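Local structure of choline kinase (Cryptosporidium parvum, 3MES) at residues P63-K66 with E67-E70; M247-A250 with L251-L255; D390-E393 with Y394-R398. The protein probably phosphorylates choline, and perhaps ethanolamine, with ATP as phosphate donor, and binds ADP and magnesium ions. All blocks are in the same frame, centred on the assembly; numbering follows the deposited sequence.

Contact 1 (P63-K66 with E67-E70); sequences PGWK and EINE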
loop_
_atom_site.group_PDB
_atom_site.type_symbol
_atom_site.label_atom_id
_atom_site.label_comp_id
_atom_site.label_asym_id
_atom_site.label_seq_id
_atom_site.Cartn_x
_atom_site.Cartn_y
_atom_site.Cartn_z
ATOM N N PRO B 63 1.141 21.375 -20.381
ATOM C CA PRO B 63 1.106 22.589 -19.574
ATOM C C PRO B 63 2.467 22.907 -18.963
ATOM O O PRO B 63 3.073 22.047 -18.325
ATOM C CB PRO B 63 0.101 22.244 -18.472
ATOM C CG PRO B 63 -0.809 21.253 -19.099
ATOM C CD PRO B 63 0.040 20.451 -20.047
ATOM N N GLY B 64 2.940 24.133 -19.166
ATOM C CA GLY B 64 4.201 24.583 -18.587
ATOM C C GLY B 64 5.394 24.443 -19.516
ATOM O O GLY B 64 6.430 25.082 -19.310
ATOM N N TRP B 65 5.247 23.609 -20.542
ATOM C CA TRP B 65 6.343 23.308 -21.459
ATOM C C TRP B 65 6.437 24.324 -22.591
ATOM O O TRP B 65 7.448 24.396 -23.291
ATOM C CB TRP B 65 6.168 21.906 -22.051
ATOM C CG TRP B 65 6.476 20.790 -21.099
ATOM C CD1 TRP B 65 6.133 20.717 -19.780
ATOM C CD2 TRP B 65 7.170 19.572 -21.401
ATOM N NE1 TRP B 65 6.582 19.535 -19.240
ATOM C CE2 TRP B 65 7.219 18.814 -20.215
ATOM C CE3 TRP B 65 7.758 19.052 -22.559
ATOM C CZ2 TRP B 65 7.833 17.566 -20.152
ATOM C CZ3 TRP B 65 8.365 17.813 -22.496
ATOM C CH2 TRP B 65 8.400 17.083 -21.300
ATOM N N LYS B 66 5.376 25.104 -22.770
ATOM C CA LYS B 66 5.301 26.064 -23.866
ATOM C C LYS B 66 6.595 26.863 -24.054
ATOM O O LYS B 66 7.133 26.929 -25.157
ATOM C CB LYS B 66 4.122 27.018 -23.658
ATOM C CG LYS B 66 3.780 27.860 -24.874
ATOM C CD LYS B 66 3.196 27.005 -25.993
ATOM C CE LYS B 66 2.679 27.869 -27.136
ATOM N NZ LYS B 66 2.026 27.057 -28.203
ATOM N N GLU B 67 7.094 27.459 -22.977
ATOM C CA GLU B 67 8.228 28.378 -23.078
ATOM C C GLU B 67 9.595 27.729 -22.877
ATOM O O GLU B 67 10.621 28.400 -22.974
ATOM C CB GLU B 67 8.058 29.545 -22.098
ATOM C CG GLU B 67 7.016 30.557 -22.538
ATOM C CD GLU B 67 7.304 31.110 -23.921
ATOM O OE1 GLU B 67 8.403 31.677 -24.116
ATOM O OE2 GLU B 67 6.436 30.976 -24.812
ATOM N N ILE B 68 9.613 26.430 -22.603
ATOM C CA ILE B 68 10.866 25.730 -22.343
ATOM C C ILE B 68 11.684 25.535 -23.617
ATOM O O ILE B 68 11.173 25.036 -24.622
ATOM C CB ILE B 68 10.620 24.360 -21.684
ATOM C CG1 ILE B 68 9.908 24.532 -20.340
ATOM C CG2 ILE B 68 11.931 23.611 -21.512
ATOM C CD1 ILE B 68 9.592 23.223 -19.636
ATOM N N ASN B 69 12.953 25.930 -23.571
ATOM C CA ASN B 69 13.844 25.776 -24.716
ATOM C C ASN B 69 14.151 24.308 -24.997
ATOM O O ASN B 69 14.400 23.524 -24.078
ATOM C CB ASN B 69 15.144 26.552 -24.498
ATOM C CG ASN B 69 16.043 26.539 -25.722
ATOM O OD1 ASN B 69 17.078 25.871 -25.739
ATOM N ND2 ASN B 69 15.644 27.267 -26.759
ATOM N N GLU B 70 14.137 23.944 -26.274
ATOM C CA GLU B 70 14.316 22.552 -26.671
ATOM C C GLU B 70 15.623 21.964 -26.137
ATOM O O GLU B 70 15.740 20.750 -25.958
ATOM C CB GLU B 70 14.259 22.419 -28.194
ATOM C CG GLU B 70 13.245 23.335 -28.867
ATOM C CD GLU B 70 13.721 24.777 -28.940
ATOM O OE1 GLU B 70 13.852 25.310 -30.063
ATOM O OE2 GLU B 70 13.976 25.377 -27.874
#
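I68 and W65 meet because their first torsions turn both side chains to the same side of a tight turn. In I68, CG1 stands anti to the carbonyl carbon (chi1 -61°), and the chain runs straight on to CD1 (chi2 178°). This carries the methyl back over one face of the W65 indole. CD1 of I68 lies 4.2 Å from CG of W65. The touch is apolar and falls at the root of the ring. The same methyl sits 3.7 Å from CA of W65, and CG1 of I68 lies 3.7 Å from the carbonyl O of G64. The isoleucine thus packs on backbone as much as on the ring. One backbone bond closes the turn: N of I68 donates to O of W65 at 3.0 Å. K66 and E67 hold the two middle positions of the turn and are exposed. Their charged ends do not meet; NZ of K66 is 6.8 Å from OE2 of E67. The indole is buried. Its NE1 donates to O of H102, and its ring touches V89 and I91 of strand 85-91, where I68 also rests on I91. This is a type I beta turn from W65 to I68, in the loop that joins helix 51-61 to strand 73-78, the first strand of the five-stranded antiparallel sheet.

Contact 2 (M247-A250 with L251-L255); sequences MERA and LELKL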
loop_
_atom_site.group_PDB
_atom_site.type_symbol
_atom_site.label_atom_id
_atom_site.label_comp_id
_atom_site.label_asym_id
_atom_site.label_seq_id
_atom_site.Cartn_x
_atom_site.Cartn_y
_atom_site.Cartn_z
ATOM N N MET B 247 -24.350 -16.955 -18.337
ATOM C CA MET B 247 -24.395 -15.869 -17.368
ATOM C C MET B 247 -25.181 -16.352 -16.161
ATOM O O MET B 247 -25.053 -15.819 -15.060
ATOM C CB MET B 247 -25.057 -14.632 -17.969
ATOM C CG MET B 247 -24.521 -13.327 -17.412
ATOM S SD MET B 247 -22.732 -13.207 -17.632
ATOM C CE MET B 247 -22.582 -13.670 -19.354
ATOM N N GLU B 248 -25.994 -17.374 -16.393
ATOM C CA GLU B 248 -26.785 -18.010 -15.352
ATOM C C GLU B 248 -25.860 -18.789 -14.425
ATOM O O GLU B 248 -25.814 -18.542 -13.221
ATOM C CB GLU B 248 -27.800 -18.955 -16.000
ATOM C CG GLU B 248 -29.031 -19.258 -15.166
ATOM C CD GLU B 248 -30.141 -19.875 -15.998
ATOM O OE1 GLU B 248 -30.412 -19.362 -17.107
ATOM O OE2 GLU B 248 -30.744 -20.872 -15.547
ATOM N N ARG B 249 -25.118 -19.727 -15.006
ATOM C CA ARG B 249 -24.137 -20.516 -14.276
ATOM C C ARG B 249 -23.174 -19.591 -13.541
ATOM O O ARG B 249 -22.712 -19.901 -12.442
ATOM C CB ARG B 249 -23.355 -21.393 -15.254
ATOM C CG ARG B 249 -22.682 -22.621 -14.648
ATOM C CD ARG B 249 -22.471 -22.496 -13.151
ATOM N NE ARG B 249 -23.416 -23.319 -12.400
ATOM C CZ ARG B 249 -23.179 -24.573 -12.027
ATOM N NH1 ARG B 249 -22.025 -25.152 -12.330
ATOM N NH2 ARG B 249 -24.094 -25.250 -11.348
ATOM N N ALA B 250 -22.877 -18.450 -14.158
ATOM C CA ALA B 250 -21.929 -17.487 -13.601
ATOM C C ALA B 250 -22.435 -16.835 -12.319
ATOM O O ALA B 250 -21.697 -16.724 -11.339
ATOM C CB ALA B 250 -21.584 -16.425 -14.635
ATOM N N LEU B 251 -23.692 -16.397 -12.332
ATOM C CA LEU B 251 -24.287 -15.736 -11.174
ATOM C C LEU B 251 -24.505 -16.716 -10.026
ATOM O O LEU B 251 -24.379 -16.353 -8.857
ATOM C CB LEU B 251 -25.611 -15.065 -11.550
ATOM C CG LEU B 251 -25.544 -13.855 -12.489
ATOM C CD1 LEU B 251 -26.945 -13.373 -12.841
ATOM C CD2 LEU B 251 -24.727 -12.724 -11.875
ATOM N N GLU B 252 -24.834 -17.958 -10.363
ATOM C CA GLU B 252 -25.009 -18.991 -9.352
ATOM C C GLU B 252 -23.677 -19.275 -8.666
ATOM O O GLU B 252 -23.613 -19.415 -7.446
ATOM C CB GLU B 252 -25.571 -20.274 -9.973
ATOM C CG GLU B 252 -25.902 -21.355 -8.955
ATOM C CD GLU B 252 -26.256 -22.687 -9.595
ATOM O OE1 GLU B 252 -26.177 -22.801 -10.839
ATOM O OE2 GLU B 252 -26.609 -23.625 -8.848
ATOM N N LEU B 253 -22.613 -19.352 -9.458
ATOM C CA LEU B 253 -21.283 -19.632 -8.928
ATOM C C LEU B 253 -20.775 -18.527 -8.003
ATOM O O LEU B 253 -20.082 -18.804 -7.024
ATOM C CB LEU B 253 -20.291 -19.883 -10.064
ATOM C CG LEU B 253 -20.093 -21.352 -10.448
ATOM C CD1 LEU B 253 -21.407 -22.112 -10.385
ATOM C CD2 LEU B 253 -19.446 -21.485 -11.820
ATOM N N LYS B 254 -21.120 -17.280 -8.312
ATOM C CA LYS B 254 -20.732 -16.155 -7.464
ATOM C C LYS B 254 -21.310 -16.303 -6.059
ATOM O O LYS B 254 -20.695 -15.891 -5.077
ATOM C CB LYS B 254 -21.186 -14.824 -8.075
ATOM C CG LYS B 254 -20.998 -13.632 -7.149
ATOM C CD LYS B 254 -21.612 -12.371 -7.735
ATOM C CE LYS B 254 -21.003 -12.043 -9.089
ATOM N NZ LYS B 254 -21.687 -10.893 -9.746
ATOM N N LEU B 255 -22.499 -16.887 -5.970
ATOM C CA LEU B 255 -23.141 -17.107 -4.679
ATOM C C LEU B 255 -22.299 -17.994 -3.770
ATOM O O LEU B 255 -22.452 -17.964 -2.550
ATOM C CB LEU B 255 -24.535 -17.714 -4.861
ATOM C CG LEU B 255 -25.718 -16.743 -4.812
ATOM C CD1 LEU B 255 -25.403 -15.446 -5.548
ATOM C CD2 LEU B 255 -26.970 -17.397 -5.373
#
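R249 reaches forward along its helix to E252 and L253, three and four residues on. Its CB starts out pointing away from both. CG is anti to the backbone N (chi1 -158°), and bends at chi2 and chi3 then bring the end of the chain round toward E252 and L253. L253 lies along the R249 chain from CD onward, with its CD1 over one face of the guanidinium. The modelled spacing between CD of R249 and CD1 of L253 is too short for two carbons, so the closeness of this fit is doubtful. At the edge of the group, NE of R249 donates to OE1 of E252 at 3.2 Å, and NH2 of R249 donates to the same OE1 at 3.3 Å. This is a side-on grip by two nitrogens on one oxygen. OE1 lies in the guanidinium plane, but both nitrogens meet it from above the carboxylate plane, and the two planes are 70° apart. The last atom, NH1, makes a weak hydrogen bond to O of M240. In the backbone, N of L253 donates to O of R249 at 3.0 Å. The whole is an i to i+3 salt bridge on an alpha helix, the short helix 247-254, away from the annotated sites.

Contact 3 (D390-E393 with Y394-R398); sequences DFTE and YANTR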
loop_
_atom_site.group_PDB
_atom_site.type_symbol
_atom_site.label_atom_id
_atom_site.label_comp_id
_atom_site.label_asym_id
_atom_site.label_seq_id
_atom_site.Cartn_x
_atom_site.Cartn_y
_atom_site.Cartn_z
ATOM N N ASP B 390 12.051 -16.169 -26.729
ATOM C CA ASP B 390 11.722 -17.447 -27.346
ATOM C C ASP B 390 10.263 -17.813 -27.088
ATOM O O ASP B 390 9.953 -18.565 -26.161
ATOM C CB ASP B 390 12.650 -18.547 -26.829
ATOM C CG ASP B 390 12.582 -19.803 -27.669
ATOM O OD1 ASP B 390 11.484 -20.126 -28.167
ATOM O OD2 ASP B 390 13.627 -20.467 -27.831
ATOM N N PHE B 391 9.376 -17.276 -27.920
ATOM C CA PHE B 391 7.939 -17.455 -27.744
ATOM C C PHE B 391 7.496 -18.915 -27.812
ATOM O O PHE B 391 6.557 -19.311 -27.125
ATOM C CB PHE B 391 7.168 -16.622 -28.770
ATOM C CG PHE B 391 7.359 -15.140 -28.612
ATOM C CD1 PHE B 391 6.562 -14.415 -27.741
ATOM C CD2 PHE B 391 8.338 -14.470 -29.332
ATOM C CE1 PHE B 391 6.736 -13.051 -27.591
ATOM C CE2 PHE B 391 8.517 -13.108 -29.187
ATOM C CZ PHE B 391 7.715 -12.398 -28.314
ATOM N N THR B 392 8.165 -19.708 -28.644
ATOM C CA THR B 392 7.812 -21.121 -28.789
ATOM C C THR B 392 8.178 -21.916 -27.542
ATOM O O THR B 392 7.389 -22.731 -27.058
ATOM C CB THR B 392 8.500 -21.766 -30.007
ATOM O OG1 THR B 392 8.123 -21.070 -31.202
ATOM C CG2 THR B 392 8.089 -23.220 -30.132
ATOM N N GLU B 393 9.377 -21.681 -27.022
ATOM C CA GLU B 393 9.823 -22.372 -25.820
ATOM C C GLU B 393 8.980 -21.954 -24.622
ATOM O O GLU B 393 8.707 -22.763 -23.733
ATOM C CB GLU B 393 11.304 -22.094 -25.549
ATOM C CG GLU B 393 11.890 -22.938 -24.427
ATOM C CD GLU B 393 11.721 -24.425 -24.672
ATOM O OE1 GLU B 393 11.685 -24.834 -25.854
ATOM O OE2 GLU B 393 11.623 -25.185 -23.686
ATOM N N TYR B 394 8.565 -20.690 -24.600
ATOM C CA TYR B 394 7.743 -20.188 -23.505
ATOM C C TYR B 394 6.361 -20.828 -23.516
ATOM O O TYR B 394 5.798 -21.123 -22.464
ATOM C CB TYR B 394 7.614 -18.664 -23.554
ATOM C CG TYR B 394 6.736 -18.110 -22.455
ATOM C CD1 TYR B 394 7.164 -18.104 -21.135
ATOM C CD2 TYR B 394 5.475 -17.603 -22.736
ATOM C CE1 TYR B 394 6.365 -17.607 -20.127
ATOM C CE2 TYR B 394 4.669 -17.100 -21.733
ATOM C CZ TYR B 394 5.120 -17.105 -20.430
ATOM O OH TYR B 394 4.324 -16.604 -19.427
ATOM N N ALA B 395 5.821 -21.035 -24.712
ATOM C CA ALA B 395 4.527 -21.684 -24.862
ATOM C C ALA B 395 4.607 -23.130 -24.380
ATOM O O ALA B 395 3.737 -23.599 -23.645
ATOM C CB ALA B 395 4.068 -21.624 -26.307
ATOM N N ASN B 396 5.656 -23.830 -24.799
ATOM C CA ASN B 396 5.900 -25.194 -24.347
ATOM C C ASN B 396 5.876 -25.275 -22.828
ATOM O O ASN B 396 5.367 -26.235 -22.252
ATOM C CB ASN B 396 7.256 -25.691 -24.854
ATOM C CG ASN B 396 7.230 -26.075 -26.317
ATOM O OD1 ASN B 396 8.276 -26.278 -26.934
ATOM N ND2 ASN B 396 6.032 -26.183 -26.881
ATOM N N THR B 397 6.430 -24.254 -22.187
ATOM C CA THR B 397 6.511 -24.223 -20.734
ATOM C C THR B 397 5.135 -24.042 -20.099
ATOM O O THR B 397 4.749 -24.809 -19.213
ATOM C CB THR B 397 7.476 -23.124 -20.251
ATOM O OG1 THR B 397 8.756 -23.317 -20.863
ATOM C CG2 THR B 397 7.633 -23.173 -18.740
ATOM N N ARG B 398 4.392 -23.038 -20.556
ATOM C CA ARG B 398 3.055 -22.793 -20.021
ATOM C C ARG B 398 2.169 -24.025 -20.192
ATOM O O ARG B 398 1.415 -24.386 -19.286
ATOM C CB ARG B 398 2.405 -21.572 -20.677
ATOM C CG ARG B 398 3.185 -20.274 -20.519
ATOM C CD ARG B 398 3.605 -20.020 -19.074
ATOM N NE ARG B 398 2.482 -20.036 -18.139
ATOM C CZ ARG B 398 1.809 -18.956 -17.749
ATOM N NH1 ARG B 398 2.130 -17.759 -18.220
ATOM N NH2 ARG B 398 0.807 -19.077 -16.888
#
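E393 and N396 stand one turn apart and cross at about a right angle. Their carboxylate and amide planes are 85° apart. OE1 of E393 and OD1 of N396 come only to 3.9 Å, so the two groups pass without bonding. N396 instead leans over the backbone, with its CG 3.4 Å from the carbonyl O of T392. T397 turns back to the helix too. Its OG1 is anti to the carbonyl carbon (chi1 -55°), which lets the hydroxyl donate to O of E393 at 2.9 Å. N of T397 donates to the same oxygen at 3.1 Å. The two donors come from opposite faces of that carbonyl plane, so the oxygen is gripped twice. At the start of the helix, D390 is the N-cap. Its OD1 accepts from N of E393 at 2.9 Å, from above the carboxylate plane, while O of D390 takes N of Y394. The Y394 ring swings away from the earlier turn. CG of R398 lies over one face of it, 3.6 Å above the plane and toward the rim. The guanidinium then bends round, and NH1 of R398 donates to OH of Y394 at 2.8 Å. That phenol is also bonded to OH of Y309. The Y394 side chain touches the bound decamethonium and is close to Y307 and E304 of the magnesium site. Helix 391-411 rests here on helix 364-376: Y394 and A395 touch S375, and R398 touches W371 and bonds to H368 and S367.

Overall arrangement
All three contacts are local, each within one unbroken run of chain. Contact 1 is a surface turn beside the antiparallel sheet, with a buried tryptophan packed on strand 85-91 and one backbone bond across the turn. Contacts 2 and 3 are partly buried and lie on different helices, 247-254 and 391-411. Contact 2 carries a salt bridge; contact 3 has a capped start and a doubly bonded carbonyl. Contact 3 alone places a residue in a ligand pocket, and its polar ends have many partners. Contacts 1 and 2 lie on opposite sides of the chain's centre, with centres 54 Å apart. None of the three touches another.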